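Local coordinates for protein iron Super-Oxide Dismutase (Plasmodium knowlesi, PDB 2AWP) that probably uses an iron cofactor to destroy toxic superoxide radicals, converting them to hydrogen peroxide and oxygen, at residues A[123-128]-A[154-159]. Sequence-based numbering, arbitrary orientation.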
loop_
_atom_site.group_PDB
_atom_site.type_symbol
_atom_site.label_atom_id
_atom_site.label_comp_id
_atom_site.label_asym_id
_atom_site.label_seq_id
_atom_site.Cartn_x
_atom_site.Cartn_y
_atom_site.Cartn_z
ATOM N N TRP A 123 -9.104 1.710 -0.682
ATOM C CA TRP A 123 -10.212 2.393 0.007
ATOM C C TRP A 123 -11.441 1.596 -0.286
ATOM O O TRP A 123 -11.606 1.172 -1.427
ATOM C CB TRP A 123 -10.450 3.815 -0.579
ATOM C CG TRP A 123 -9.287 4.812 -0.340
ATOM C CD1 TRP A 123 -8.209 5.038 -1.155
ATOM C CD2 TRP A 123 -9.134 5.705 0.779
ATOM N NE1 TRP A 123 -7.391 6.010 -0.611
ATOM C CE2 TRP A 123 -7.926 6.419 0.585
ATOM C CE3 TRP A 123 -9.909 5.986 1.905
ATOM C CZ2 TRP A 123 -7.487 7.367 1.468
ATOM C CZ3 TRP A 123 -9.438 6.935 2.824
ATOM C CH2 TRP A 123 -8.257 7.605 2.600
ATOM N N GLY A 124 -12.279 1.383 0.725
ATOM C CA GLY A 124 -13.622 0.828 0.513
ATOM C C GLY A 124 -14.634 1.969 0.570
ATOM O O GLY A 124 -14.467 2.911 1.349
ATOM N N TRP A 125 -15.674 1.907 -0.260
ATOM C CA TRP A 125 -16.655 2.992 -0.314
ATOM C C TRP A 125 -18.095 2.473 -0.202
ATOM O O TRP A 125 -18.414 1.400 -0.701
ATOM C CB TRP A 125 -16.537 3.765 -1.635
ATOM C CG TRP A 125 -15.195 4.308 -1.901
ATOM C CD1 TRP A 125 -14.155 3.658 -2.512
ATOM C CD2 TRP A 125 -14.718 5.613 -1.561
ATOM N NE1 TRP A 125 -13.075 4.476 -2.576
ATOM C CE2 TRP A 125 -13.384 5.687 -2.005
ATOM C CE3 TRP A 125 -15.300 6.740 -0.951
ATOM C CZ2 TRP A 125 -12.598 6.843 -1.852
ATOM C CZ3 TRP A 125 -14.503 7.902 -0.781
ATOM C CH2 TRP A 125 -13.172 7.937 -1.238
ATOM N N LEU A 126 -18.945 3.246 0.482
ATOM C CA LEU A 126 -20.368 3.154 0.266
ATOM C C LEU A 126 -20.670 4.307 -0.670
ATOM O O LEU A 126 -20.255 5.446 -0.404
ATOM C CB LEU A 126 -21.170 3.295 1.569
ATOM C CG LEU A 126 -22.694 3.313 1.376
ATOM C CD1 LEU A 126 -23.196 1.992 0.799
ATOM C CD2 LEU A 126 -23.362 3.655 2.724
ATOM N N VAL A 127 -21.360 4.004 -1.774
ATOM C CA VAL A 127 -21.663 5.032 -2.783
ATOM C C VAL A 127 -23.121 4.935 -3.226
ATOM O O VAL A 127 -23.711 3.860 -3.194
ATOM C CB VAL A 127 -20.720 5.009 -4.052
ATOM C CG1 VAL A 127 -19.251 4.640 -3.706
ATOM C CG2 VAL A 127 -21.246 4.105 -5.132
ATOM N N LEU A 128 -23.695 6.077 -3.595
ATOM C CA LEU A 128 -24.938 6.062 -4.340
ATOM C C LEU A 128 -24.550 6.004 -5.808
ATOM O O LEU A 128 -23.998 6.945 -6.342
ATOM C CB LEU A 128 -25.779 7.308 -4.052
ATOM C CG LEU A 128 -27.208 7.299 -4.617
ATOM C CD1 LEU A 128 -28.112 6.338 -3.813
ATOM C CD2 LEU A 128 -27.803 8.749 -4.688
ATOM N N ILE A 154 -20.598 8.202 -0.084
ATOM C CA ILE A 154 -21.450 8.402 1.091
ATOM C C ILE A 154 -20.607 8.256 2.391
ATOM O O ILE A 154 -20.748 9.044 3.334
ATOM C CB ILE A 154 -22.646 7.362 1.108
ATOM C CG1 ILE A 154 -23.541 7.477 -0.160
ATOM C CG2 ILE A 154 -23.448 7.479 2.371
ATOM C CD1 ILE A 154 -24.274 8.820 -0.362
ATOM N N LEU A 155 -19.771 7.214 2.416
ATOM C CA LEU A 155 -18.805 6.932 3.480
ATOM C C LEU A 155 -17.568 6.259 2.862
ATOM O O LEU A 155 -17.676 5.594 1.832
ATOM C CB LEU A 155 -19.381 5.960 4.522
ATOM C CG LEU A 155 -20.530 6.340 5.437
ATOM C CD1 LEU A 155 -21.133 5.111 6.121
ATOM C CD2 LEU A 155 -20.087 7.396 6.471
ATOM N N THR A 156 -16.410 6.427 3.499
ATOM C CA THR A 156 -15.223 5.649 3.101
ATOM C C THR A 156 -14.469 5.119 4.314
ATOM O O THR A 156 -14.619 5.644 5.448
ATOM C CB THR A 156 -14.253 6.458 2.205
ATOM O OG1 THR A 156 -13.317 5.571 1.574
ATOM C CG2 THR A 156 -13.497 7.514 3.011
ATOM N N CYS A 157 -13.688 4.061 4.045
ATOM C CA CYS A 157 -12.774 3.433 4.995
ATOM C C CYS A 157 -11.440 3.179 4.288
ATOM O O CYS A 157 -11.356 2.524 3.239
ATOM C CB CYS A 157 -13.340 2.129 5.609
ATOM S SG CYS A 157 -12.218 1.425 6.919
ATOM N N ASP A 158 -10.394 3.744 4.870
ATOM C CA ASP A 158 -9.045 3.619 4.361
ATOM C C ASP A 158 -8.495 2.288 4.767
ATOM O O ASP A 158 -8.545 1.924 5.955
ATOM C CB ASP A 158 -8.228 4.683 5.059
ATOM C CG ASP A 158 -6.864 4.865 4.489
ATOM O OD1 ASP A 158 -6.430 4.225 3.518
ATOM O OD2 ASP A 158 -6.207 5.698 5.082
ATOM N N ILE A 159 -7.969 1.546 3.794
ATOM C CA ILE A 159 -7.269 0.320 4.149
ATOM C C ILE A 159 -5.802 0.314 3.740
ATOM O O ILE A 159 -5.163 -0.726 3.836
ATOM C CB ILE A 159 -8.015 -0.985 3.717
ATOM C CG1 ILE A 159 -8.412 -0.985 2.235
ATOM C CG2 ILE A 159 -9.232 -1.228 4.649
ATOM C CD1 ILE A 159 -7.262 -1.312 1.348
#
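Thr-156 lies over one face of the Trp-125 indole, with CE3 of Trp-123 reaching its hydroxyl obliquely. With OG1 anti to its backbone N (chi1 -165°), the hydroxyl donates to Gly-124 O at 2.9 Å, approaching from above the carbonyl plane, while Cys-157 N binds the same oxygen closer to that plane. Two donors therefore grip Gly-124 O. Thr-156 CB sits over the six-membered ring of Trp-125 in a CH-pi contact, 3.6 Å from the ring centroid, and the threonine rotamer sets OG1 3.2 Å above the indole plane; the indole NH of Trp-125 is held by Thr-139 of the adjoining strand.

Next along the same face, the carboxylate of Asp-158 stacks on the benzo part of Trp-123, the two planes only 11° apart and Asp-158 CG 3.6 Å from Trp-123 CH2. Trp-123 CG lies beside its backbone N (chi1 -66°), sending the ring across toward the aspartate, and a hydrogen bond from Trp-123 NE1 to Gln-70 helps fix its rotation. Asp-158 OD1 accepts from the backbone N of Trp-160, which helps orient the carboxylate.

On the other face, Leu-126 CD2 packs against Ile-154 CG2 at 3.8 Å and, more loosely, against Leu-155. Ile-154 and Leu-155 both face Leu-126, forming a classic beta bulge: Leu-126 O takes a 2.8 Å bond from Ile-154 N and a weak one from Leu-155 N.

The antiparallel pair joins the central strand 122-129 to the outer strand 151-158 of the three-stranded sheet in the C-terminal domain of iron/manganese superoxide dismutases. Asp-158, at the strand end, is a probable iron ligand with His-27, His-74 and His-162; Trp-123, edge-to-face with His-74, packs beside two of these ligands, consistent with a place in the aromatic surroundings of the metal site.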